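Local atomic coordinates of Lin1840 protein (Listeria innocua serovar 6a, PDB entry 4ZO9), a protein that probably hydrolyses terminal, non-reducing beta-D-glucosyl residues with release of beta-D-glucose, as a beta-glucosidase of glycosyl hydrolase family 3. Residues Q24-L29 against E301-C306; A57-G62 against V87-V92; V234-N239 against I268-A273. The protein carries 2 engineered substitutions. All coordinates share one frame; numbering follows the deposited sequence.

Contact 1. Residues Q24-L29 against E301-C306. With BGC (beta-D-glucopyranose), chain C.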
loop_
_atom_site.group_PDB
_atom_site.type_symbol
_atom_site.label_atom_id
_atom_site.label_comp_id
_atom_site.label_asym_id
_atom_site.label_seq_id
_atom_site.Cartn_x
_atom_site.Cartn_y
_atom_site.Cartn_z
ATOM N N GLN A 24 18.440 -12.779 -26.840
ATOM C CA GLN A 24 18.779 -11.382 -27.269
ATOM C C GLN A 24 20.037 -10.898 -26.564
ATOM O O GLN A 24 20.203 -11.103 -25.372
ATOM C CB GLN A 24 17.623 -10.389 -27.005
ATOM C CG GLN A 24 17.756 -8.920 -27.448
ATOM C CD GLN A 24 16.489 -8.157 -27.038
ATOM O OE1 GLN A 24 16.261 -7.930 -25.840
ATOM N NE2 GLN A 24 15.643 -7.770 -28.031
ATOM N N LEU A 25 20.885 -10.195 -27.315
ATOM C CA LEU A 25 22.178 -9.769 -26.780
ATOM C C LEU A 25 22.486 -8.353 -27.133
ATOM O O LEU A 25 21.974 -7.811 -28.096
ATOM C CB LEU A 25 23.292 -10.664 -27.281
ATOM C CG LEU A 25 23.179 -12.154 -27.088
ATOM C CD1 LEU A 25 24.351 -12.835 -27.799
ATOM C CD2 LEU A 25 23.193 -12.509 -25.610
ATOM N N SER A 26 23.322 -7.745 -26.310
ATOM C CA SER A 26 23.733 -6.377 -26.499
ATOM C C SER A 26 24.563 -6.363 -27.752
ATOM O O SER A 26 25.052 -7.428 -28.113
ATOM C CB SER A 26 24.602 -5.922 -25.346
ATOM O OG SER A 26 23.765 -5.600 -24.268
ATOM N N PRO A 27 24.747 -5.182 -28.388
ATOM C CA PRO A 27 25.358 -5.193 -29.738
ATOM C C PRO A 27 26.852 -5.570 -29.765
ATOM O O PRO A 27 27.387 -6.092 -30.790
ATOM C CB PRO A 27 25.181 -3.749 -30.223
ATOM C CG PRO A 27 25.020 -2.935 -28.943
ATOM C CD PRO A 27 24.272 -3.837 -28.011
ATOM N N PHE A 28 27.529 -5.261 -28.669
ATOM C CA PHE A 28 28.977 -5.487 -28.595
ATOM C C PHE A 28 29.335 -6.943 -28.284
ATOM O O PHE A 28 30.513 -7.229 -28.124
ATOM C CB PHE A 28 29.664 -4.552 -27.567
ATOM C CG PHE A 28 29.040 -4.562 -26.203
ATOM C CD1 PHE A 28 29.293 -5.592 -25.316
ATOM C CD2 PHE A 28 28.207 -3.512 -25.800
ATOM C CE1 PHE A 28 28.707 -5.603 -24.066
ATOM C CE2 PHE A 28 27.587 -3.528 -24.548
ATOM C CZ PHE A 28 27.847 -4.556 -23.688
ATOM N N LEU A 29 28.337 -7.840 -28.175
ATOM C CA LEU A 29 28.570 -9.296 -28.084
ATOM C C LEU A 29 28.627 -9.924 -29.473
ATOM O O LEU A 29 28.902 -11.092 -29.598
ATOM C CB LEU A 29 27.487 -9.971 -27.241
ATOM C CG LEU A 29 27.517 -9.571 -25.752
ATOM C CD1 LEU A 29 26.274 -9.975 -24.986
ATOM C CD2 LEU A 29 28.747 -10.160 -25.072
ATOM N N GLU A 301 14.595 -14.368 -24.423
ATOM C CA GLU A 301 15.245 -14.115 -23.161
ATOM C C GLU A 301 16.212 -12.937 -23.335
ATOM O O GLU A 301 17.162 -13.056 -24.072
ATOM C CB GLU A 301 16.021 -15.366 -22.704
ATOM C CG GLU A 301 16.653 -15.169 -21.302
ATOM C CD GLU A 301 17.293 -16.406 -20.729
ATOM O OE1 GLU A 301 17.326 -17.479 -21.396
ATOM O OE2 GLU A 301 17.782 -16.276 -19.603
ATOM N N MET A 302 15.950 -11.822 -22.642
ATOM C CA MET A 302 16.778 -10.639 -22.781
ATOM C C MET A 302 18.043 -10.689 -21.917
ATOM O O MET A 302 17.972 -10.514 -20.683
ATOM C CB MET A 302 15.991 -9.376 -22.445
ATOM C CG MET A 302 16.766 -8.067 -22.577
ATOM S SD MET A 302 15.806 -6.630 -22.078
ATOM C CE MET A 302 14.654 -6.477 -23.409
ATOM N N MET A 303 19.189 -10.937 -22.582
ATOM C CA MET A 303 20.532 -10.855 -21.965
ATOM C C MET A 303 20.863 -11.778 -20.771
ATOM O O MET A 303 21.761 -11.522 -20.016
ATOM C CB MET A 303 20.836 -9.418 -21.600
ATOM C CG MET A 303 21.512 -8.642 -22.704
ATOM S SD MET A 303 23.098 -9.344 -23.252
ATOM C CE MET A 303 24.230 -8.647 -22.060
ATOM N N THR A 304 20.119 -12.884 -20.605
ATOM C CA THR A 304 20.596 -13.967 -19.704
ATOM C C THR A 304 20.636 -15.272 -20.500
ATOM O O THR A 304 20.202 -15.301 -21.629
ATOM C CB THR A 304 19.764 -14.116 -18.409
ATOM O OG1 THR A 304 18.374 -14.005 -18.693
ATOM C CG2 THR A 304 20.156 -13.034 -17.415
ATOM N N THR A 305 21.128 -16.342 -19.898
ATOM C CA THR A 305 21.504 -17.500 -20.654
ATOM C C THR A 305 20.765 -18.759 -20.252
ATOM O O THR A 305 21.262 -19.850 -20.534
ATOM C CB THR A 305 22.974 -17.788 -20.397
ATOM O OG1 THR A 305 23.135 -17.943 -19.009
ATOM C CG2 THR A 305 23.833 -16.648 -20.836
ATOM N N CYS A 306 19.618 -18.649 -19.587
ATOM C CA CYS A 306 18.971 -19.870 -19.117
ATOM C C CYS A 306 18.602 -20.713 -20.299
ATOM O O CYS A 306 18.951 -21.875 -20.326
ATOM C CB CYS A 306 17.745 -19.572 -18.251
ATOM S SG CYS A 306 18.254 -18.591 -16.854
HETATM C C2 BGC C . 13.934 -1.872 -18.372
HETATM C C3 BGC C . 12.859 -2.083 -19.439
HETATM C C4 BGC C . 13.547 -1.979 -20.780
HETATM C C5 BGC C . 14.335 -3.281 -21.006
HETATM C C6 BGC C . 15.289 -3.125 -22.181
HETATM C C1 BGC C . 15.136 -2.833 -18.615
HETATM O O2 BGC C . 13.393 -2.062 -17.062
HETATM O O3 BGC C . 11.832 -1.100 -19.350
HETATM O O4 BGC C . 12.596 -1.795 -21.766
HETATM O O5 BGC C . 15.006 -3.743 -19.747
HETATM O O6 BGC C . 16.293 -2.207 -21.768
#
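Met303 N donates to Gln24 O over 3.0 Å, and one step earlier Gln24 N reaches back to Glu301 O, so the backbone of Gln24 is held through both its NH and its CO. The first bond is bent, with 142° at the hydrogen; the second is straighter. Gln24 and Met302 form a parallel bridge, and their side chains run alongside each other in the same direction. With CG trans to the backbone N (chi1 -177°) and the chain extended beyond it, Gln24 carries its amide along Met302: OE1 lies 3.3 Å from Met302 CG and equally near CE, a buried oxygen with no polar partner, whereas NE2 bonds to Ser59 OG in the adjacent strand. Met302 bends at its thioether, and SD comes within 3.5 Å of C6 of the inner glucose of the bound disaccharide.

Strands 23-25 and 301-302 are the first and eighth parallel strands of the TIM barrel, so this pairing joins the two ends of the barrel's strand sequence. Past the bridge Met303 takes a left-handed backbone conformation and its side chain folds back over 24-29. Its SD receives a weak hydrogen bond from Ser26 N and sits 3.7 Å from Leu25 CA. Leu25 crosses this methionine at about a right angle, while Leu29 meets it tip to tip, CD1 lying 3.7 Å from the sulfur. Glu301, pointing away from 24-29, turns its carboxylate to the start of helix 306-316: OE2 accepts Cys306 N on its syn side (3.0 Å), and OE1 accepts Tyr307 N, a setting in which the helix end would be expected to stabilise negative charge.

Contact 2. Residues A57-G62 against V87-V92. With BGC (beta-D-glucopyranose), chain C.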
loop_
_atom_site.group_PDB
_atom_site.type_symbol
_atom_site.label_atom_id
_atom_site.label_comp_id
_atom_site.label_asym_id
_atom_site.label_seq_id
_atom_site.Cartn_x
_atom_site.Cartn_y
_atom_site.Cartn_z
ATOM N N ALA A 57 21.970 -16.099 -32.545
ATOM C CA ALA A 57 21.142 -15.279 -31.695
ATOM C C ALA A 57 20.040 -14.649 -32.480
ATOM O O ALA A 57 20.221 -14.260 -33.653
ATOM C CB ALA A 57 21.975 -14.194 -31.039
ATOM N N GLY A 58 18.881 -14.546 -31.823
ATOM C CA GLY A 58 17.667 -14.058 -32.428
ATOM C C GLY A 58 17.617 -12.569 -32.544
ATOM O O GLY A 58 17.064 -12.036 -33.501
ATOM N N SER A 59 18.207 -11.862 -31.585
ATOM C CA SER A 59 17.950 -10.449 -31.536
ATOM C C SER A 59 19.068 -9.644 -30.895
ATOM O O SER A 59 19.769 -10.131 -30.025
ATOM C CB SER A 59 16.587 -10.236 -30.800
ATOM O OG SER A 59 16.245 -8.894 -30.685
ATOM N N VAL A 60 19.153 -8.385 -31.330
ATOM C CA VAL A 60 20.010 -7.367 -30.763
ATOM C C VAL A 60 19.218 -6.315 -30.026
ATOM O O VAL A 60 18.214 -5.880 -30.530
ATOM C CB VAL A 60 20.778 -6.593 -31.820
ATOM C CG1 VAL A 60 21.667 -5.525 -31.158
ATOM C CG2 VAL A 60 21.598 -7.556 -32.673
ATOM N N LEU A 61 19.750 -5.882 -28.872
ATOM C CA LEU A 61 19.134 -4.911 -27.943
ATOM C C LEU A 61 20.028 -3.719 -27.779
ATOM O O LEU A 61 21.113 -3.850 -27.300
ATOM C CB LEU A 61 19.038 -5.555 -26.546
ATOM C CG LEU A 61 18.718 -4.681 -25.336
ATOM C CD1 LEU A 61 17.237 -4.574 -25.131
ATOM C CD2 LEU A 61 19.303 -5.257 -24.070
ATOM N N GLY A 62 19.523 -2.543 -28.092
ATOM C CA GLY A 62 20.272 -1.317 -27.855
ATOM C C GLY A 62 21.462 -1.100 -28.791
ATOM O O GLY A 62 22.517 -0.684 -28.362
ATOM N N VAL A 87 16.711 -9.246 -35.526
ATOM C CA VAL A 87 15.804 -8.130 -35.236
ATOM C C VAL A 87 16.485 -7.238 -34.160
ATOM O O VAL A 87 17.035 -7.753 -33.160
ATOM C CB VAL A 87 14.373 -8.592 -34.841
ATOM C CG1 VAL A 87 14.409 -9.503 -33.638
ATOM C CG2 VAL A 87 13.477 -7.393 -34.611
ATOM N N PHE A 88 16.533 -5.926 -34.469
ATOM C CA PHE A 88 17.063 -4.870 -33.609
ATOM C C PHE A 88 15.990 -4.134 -32.816
ATOM O O PHE A 88 15.054 -3.546 -33.391
ATOM C CB PHE A 88 17.818 -3.871 -34.427
ATOM C CG PHE A 88 19.108 -4.428 -34.954
ATOM C CD1 PHE A 88 19.105 -5.397 -35.955
ATOM C CD2 PHE A 88 20.300 -4.024 -34.441
ATOM C CE1 PHE A 88 20.294 -5.932 -36.415
ATOM C CE2 PHE A 88 21.503 -4.559 -34.908
ATOM C CZ PHE A 88 21.487 -5.512 -35.880
ATOM N N MET A 89 16.149 -4.153 -31.496
ATOM C CA MET A 89 15.171 -3.519 -30.578
ATOM C C MET A 89 15.799 -2.412 -29.728
ATOM O O MET A 89 17.034 -2.405 -29.489
ATOM C CB MET A 89 14.518 -4.582 -29.696
ATOM C CG MET A 89 14.044 -5.835 -30.432
ATOM S SD MET A 89 12.795 -6.693 -29.451
ATOM C CE MET A 89 12.718 -8.194 -30.422
ATOM N N ALA A 90 14.983 -1.424 -29.337
ATOM C CA ALA A 90 15.512 -0.348 -28.478
ATOM C C ALA A 90 14.461 0.326 -27.600
ATOM O O ALA A 90 13.282 0.302 -27.875
ATOM C CB ALA A 90 16.178 0.704 -29.342
ATOM N N ASP A 91 14.941 1.033 -26.604
ATOM C CA ASP A 91 14.122 1.900 -25.762
ATOM C C ASP A 91 13.934 3.317 -26.389
ATOM O O ASP A 91 14.797 4.172 -26.264
ATOM C CB ASP A 91 14.769 2.010 -24.376
ATOM C CG ASP A 91 14.700 0.700 -23.599
ATOM O OD1 ASP A 91 13.580 0.245 -23.356
ATOM O OD2 ASP A 91 15.728 0.143 -23.182
ATOM N N VAL A 92 12.825 3.525 -27.095
ATOM C CA VAL A 92 12.424 4.842 -27.582
ATOM C C VAL A 92 11.118 5.091 -26.838
ATOM O O VAL A 92 10.044 4.614 -27.179
ATOM C CB VAL A 92 12.316 4.898 -29.131
ATOM C CG1 VAL A 92 12.281 6.334 -29.611
ATOM C CG2 VAL A 92 13.524 4.134 -29.763
HETATM C C2 BGC C . 13.934 -1.872 -18.372
HETATM C C3 BGC C . 12.859 -2.083 -19.439
HETATM C C4 BGC C . 13.547 -1.979 -20.780
HETATM C C5 BGC C . 14.335 -3.281 -21.006
HETATM C C6 BGC C . 15.289 -3.125 -22.181
HETATM C C1 BGC C . 15.136 -2.833 -18.615
HETATM O O2 BGC C . 13.393 -2.062 -17.062
HETATM O O3 BGC C . 11.832 -1.100 -19.350
HETATM O O4 BGC C . 12.596 -1.795 -21.766
HETATM O O5 BGC C . 15.006 -3.743 -19.747
HETATM O O6 BGC C . 16.293 -2.207 -21.768
#
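Strands 59-61 and 87-90 run parallel, their axes 4.8 Å apart at closest approach and 24° from alignment. Val60 sits at the middle of the ladder, its N bonded to Val87 O and its O to Met89 N, each at 2.9 Å; Gly62 N to Met89 O continues the pattern. Helix 66-79 connects the two strands, making a beta-alpha-beta unit of the barrel.

Val60 and Phe88 point side by side to the helix-covered face. Val60 CB lies over one face of the phenyl ring, 4.0 Å from its centroid and offset toward the rim, a CH-pi contact. Among the residues on the barrel-interior face, Ser59 OG donates to Val87 O over 2.8 Å, approaching from above the carbonyl plane; Met89 brings CE to 3.6 Å from this hydroxyl. Just beyond the strand end, Asp91 OD1 accepts O4 of the inner glucose at 2.8 Å, and OD2 lies close to O6.

Two donors therefore share Val87 O, which ties the Ser59 side chain to the strand pairing; with its further bond from the adjacent strand, the hydroxyl is both donor and acceptor, which would limit its rotation, while the strand end presents a carboxylate to the sugar.

Contact 3. Residues V234-N239 against I268-A273. Engineered in segment 268-273: Ala270 (natural residue Asp). With GLC (alpha-D-glucopyranose), chain B; BGC (beta-D-glucopyranose), chain G; BGC (beta-D-glucopyranose), chain C.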
loop_
_atom_site.group_PDB
_atom_site.type_symbol
_atom_site.label_atom_id
_atom_site.label_comp_id
_atom_site.label_asym_id
_atom_site.label_seq_id
_atom_site.Cartn_x
_atom_site.Cartn_y
_atom_site.Cartn_z
ATOM N N VAL A 234 4.891 -7.881 -26.559
ATOM C CA VAL A 234 4.656 -7.599 -25.148
ATOM C C VAL A 234 5.881 -7.952 -24.345
ATOM O O VAL A 234 6.509 -8.964 -24.607
ATOM C CB VAL A 234 3.439 -8.405 -24.602
ATOM C CG1 VAL A 234 3.202 -8.165 -23.111
ATOM C CG2 VAL A 234 2.181 -8.041 -25.376
ATOM N N MET A 235 6.211 -7.150 -23.348
ATOM C CA MET A 235 7.365 -7.464 -22.444
ATOM C C MET A 235 6.866 -7.862 -21.026
ATOM O O MET A 235 5.909 -7.257 -20.516
ATOM C CB MET A 235 8.373 -6.283 -22.404
ATOM C CG MET A 235 9.573 -6.521 -21.497
ATOM S SD MET A 235 10.548 -5.043 -21.158
ATOM C CE MET A 235 11.218 -4.745 -22.823
ATOM N N THR A 236 7.500 -8.873 -20.402
ATOM C CA THR A 236 7.089 -9.332 -19.085
ATOM C C THR A 236 7.540 -8.293 -18.065
ATOM O O THR A 236 8.442 -7.445 -18.362
ATOM C CB THR A 236 7.734 -10.673 -18.695
ATOM O OG1 THR A 236 9.158 -10.492 -18.522
ATOM C CG2 THR A 236 7.487 -11.762 -19.729
ATOM N N ALA A 237 6.942 -8.362 -16.866
ATOM C CA ALA A 237 7.335 -7.535 -15.765
ATOM C C ALA A 237 8.290 -8.239 -14.730
ATOM O O ALA A 237 8.282 -9.462 -14.571
ATOM C CB ALA A 237 6.051 -7.087 -15.072
ATOM N N PHE A 238 9.103 -7.438 -14.032
ATOM C CA PHE A 238 9.961 -7.859 -12.933
ATOM C C PHE A 238 9.315 -8.470 -11.683
ATOM O O PHE A 238 9.908 -9.392 -11.078
ATOM C CB PHE A 238 10.833 -6.720 -12.481
ATOM C CG PHE A 238 11.864 -6.324 -13.507
ATOM C CD1 PHE A 238 12.830 -7.216 -13.927
ATOM C CD2 PHE A 238 11.822 -5.072 -14.094
ATOM C CE1 PHE A 238 13.780 -6.842 -14.841
ATOM C CE2 PHE A 238 12.799 -4.687 -15.011
ATOM C CZ PHE A 238 13.754 -5.568 -15.379
ATOM N N ASN A 239 8.147 -7.928 -11.335
ATOM C CA ASN A 239 7.373 -8.247 -10.113
ATOM C C ASN A 239 6.685 -9.583 -10.156
ATOM O O ASN A 239 6.383 -10.102 -11.237
ATOM C CB ASN A 239 6.283 -7.188 -9.872
ATOM C CG ASN A 239 5.442 -6.887 -11.137
ATOM O OD1 ASN A 239 5.945 -6.271 -12.110
ATOM N ND2 ASN A 239 4.181 -7.308 -11.131
ATOM N N ILE A 268 8.725 -11.086 -24.929
ATOM C CA ILE A 268 10.159 -10.884 -24.584
ATOM C C ILE A 268 10.239 -10.624 -23.116
ATOM O O ILE A 268 9.367 -9.952 -22.564
ATOM C CB ILE A 268 10.775 -9.653 -25.327
ATOM C CG1 ILE A 268 12.260 -9.571 -25.052
ATOM C CG2 ILE A 268 10.085 -8.324 -24.938
ATOM C CD1 ILE A 268 13.007 -8.504 -25.832
ATOM N N SER A 269 11.278 -11.124 -22.476
ATOM C CA SER A 269 11.457 -10.934 -21.052
ATOM C C SER A 269 11.921 -9.552 -20.794
ATOM O O SER A 269 12.589 -8.988 -21.612
ATOM C CB SER A 269 12.498 -11.917 -20.486
ATOM O OG SER A 269 13.838 -11.472 -20.632
ATOM N N ALA A 270 11.598 -8.988 -19.636
ATOM C CA ALA A 270 12.342 -7.798 -19.242
ATOM C C ALA A 270 13.778 -8.243 -19.009
ATOM O O ALA A 270 14.065 -9.420 -18.829
ATOM C CB ALA A 270 11.814 -7.171 -17.989
ATOM N N TRP A 271 14.671 -7.286 -18.939
ATOM C CA TRP A 271 16.081 -7.577 -18.810
ATOM C C TRP A 271 16.422 -8.499 -17.630
ATOM O O TRP A 271 16.246 -8.110 -16.484
ATOM C CB TRP A 271 16.861 -6.295 -18.653
ATOM C CG TRP A 271 18.309 -6.581 -18.533
ATOM C CD1 TRP A 271 18.934 -7.273 -17.520
ATOM C CD2 TRP A 271 19.348 -6.193 -19.439
ATOM N NE1 TRP A 271 20.283 -7.333 -17.753
ATOM C CE2 TRP A 271 20.562 -6.665 -18.914
ATOM C CE3 TRP A 271 19.374 -5.467 -20.608
ATOM C CZ2 TRP A 271 21.787 -6.460 -19.548
ATOM C CZ3 TRP A 271 20.629 -5.247 -21.241
ATOM C CH2 TRP A 271 21.781 -5.746 -20.712
ATOM N N GLY A 272 16.959 -9.685 -17.930
ATOM C CA GLY A 272 17.314 -10.655 -16.920
ATOM C C GLY A 272 16.168 -11.347 -16.183
ATOM O O GLY A 272 16.422 -12.250 -15.393
ATOM N N ALA A 273 14.919 -10.945 -16.438
ATOM C CA ALA A 273 13.813 -11.443 -15.667
ATOM C C ALA A 273 13.650 -12.998 -15.679
ATOM O O ALA A 273 13.072 -13.579 -14.727
ATOM C CB ALA A 273 12.547 -10.775 -16.151
HETATM C C1 GLC B . 18.945 -3.114 -16.275
HETATM C C2 GLC B . 17.620 -2.598 -16.650
HETATM C C3 GLC B . 17.515 -2.722 -18.179
HETATM C C4 GLC B . 18.715 -2.030 -18.835
HETATM C C5 GLC B . 20.028 -2.518 -18.224
HETATM C C6 GLC B . 21.181 -1.663 -18.518
HETATM O O1 GLC B . 18.993 -4.439 -16.770
HETATM O O2 GLC B . 16.666 -3.386 -15.948
HETATM O O3 GLC B . 16.318 -2.064 -18.716
HETATM O O4 GLC B . 18.663 -2.308 -20.250
HETATM O O5 GLC B . 19.957 -2.255 -16.861
HETATM O O6 GLC B . 21.269 -1.702 -19.901
HETATM C C2 BGC G . 17.691 -2.744 -16.725
HETATM C C3 BGC G . 17.539 -2.767 -18.242
HETATM C C4 BGC G . 18.759 -2.115 -18.898
HETATM C C5 BGC G . 20.111 -2.467 -18.273
HETATM C C6 BGC G . 21.114 -1.399 -18.636
HETATM C C1 BGC G . 19.040 -3.319 -16.341
HETATM O O1 BGC G . 19.132 -3.351 -14.914
HETATM O O2 BGC G . 16.688 -3.506 -16.053
HETATM O O3 BGC G . 16.349 -2.078 -18.689
HETATM O O4 BGC G . 18.796 -2.506 -20.278
HETATM O O5 BGC G . 20.071 -2.483 -16.860
HETATM O O6 BGC G . 21.090 -1.306 -20.044
HETATM C C2 BGC C . 13.934 -1.872 -18.372
HETATM C C3 BGC C . 12.859 -2.083 -19.439
HETATM C C4 BGC C . 13.547 -1.979 -20.780
HETATM C C5 BGC C . 14.335 -3.281 -21.006
HETATM C C6 BGC C . 15.289 -3.125 -22.181
HETATM C C1 BGC C . 15.136 -2.833 -18.615
HETATM O O2 BGC C . 13.393 -2.062 -17.062
HETATM O O3 BGC C . 11.832 -1.100 -19.350
HETATM O O4 BGC C . 12.596 -1.795 -21.766
HETATM O O5 BGC C . 15.006 -3.743 -19.747
HETATM O O6 BGC C . 16.293 -2.207 -21.768
#
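The end of strand 233-236 and the loop after strand 267-268 line the sugar site at the C-terminal end of the TIM barrel strands. The strands start in parallel register: Ile268 N bonds to Val234 O and Thr236 N to Ile268 O, both at 3.1 Å, with Met235 CB against Ile268 CG2. Beyond them Thr236 OG1 takes over from the backbone and accepts Ala270 N (3.1 Å, 159°). Chi1 of 67° places this hydroxyl between the backbone N and the carbonyl carbon, turned to the loop, and it is also hydrogen-bonded to that of Thr247, its strongest polar partner.

Ala270, an engineered residue that is Asp in the natural sequence, directs its methyl over one face of the Phe238 ring, 3.9 Å from the centroid. The ring edge meets Trp271 O and, on the sugar side, O2 of the inner glucose (chain C), 3.4 Å from Phe238 CE2. Ala270 to Ala273 form a type II turn closed by Ala273 N to Ala270 O; Ser269 OG reaches the same oxygen from the opposite face of its plane and itself accepts Met302 N. Gly272 has the positive phi of the turn's third position.

Met235 CE comes within 3.4 Å of O4 of the inner glucose. The outer glucose, joined through its O3 to C1 of the inner one and modelled as both anomers, lies over a face of the Trp271 indole and is hydrogen-bonded by Arg572 of the second subunit. The engineered Ala270 takes the place of the Asp that, as in other family 3 glycosidases, is probably the nucleophile, on the loop after the seventh barrel strand.

In the fold
All three contacts belong to the eight-stranded parallel barrel sheet of the N-terminal domain, and each touches the same inner glucose. Contact 1 pairs the first strand with the eighth, contact 2 the second with the third, and contact 3 the sixth with the seventh. Along the chain, contacts 2 and 3 follow one another inside the loop that contact 1 closes. The centre of contact 1 lies about 9 Å from the centre of contact 2 and about 13 Å from that of contact 3, while the centres of contacts 2 and 3 are about 14 Å apart. Strands 23-25 and 59-61 are neighbours, Met302 O bonds to Gly272 N, and Leu61 packs on Trp271, so the three surround one pocket.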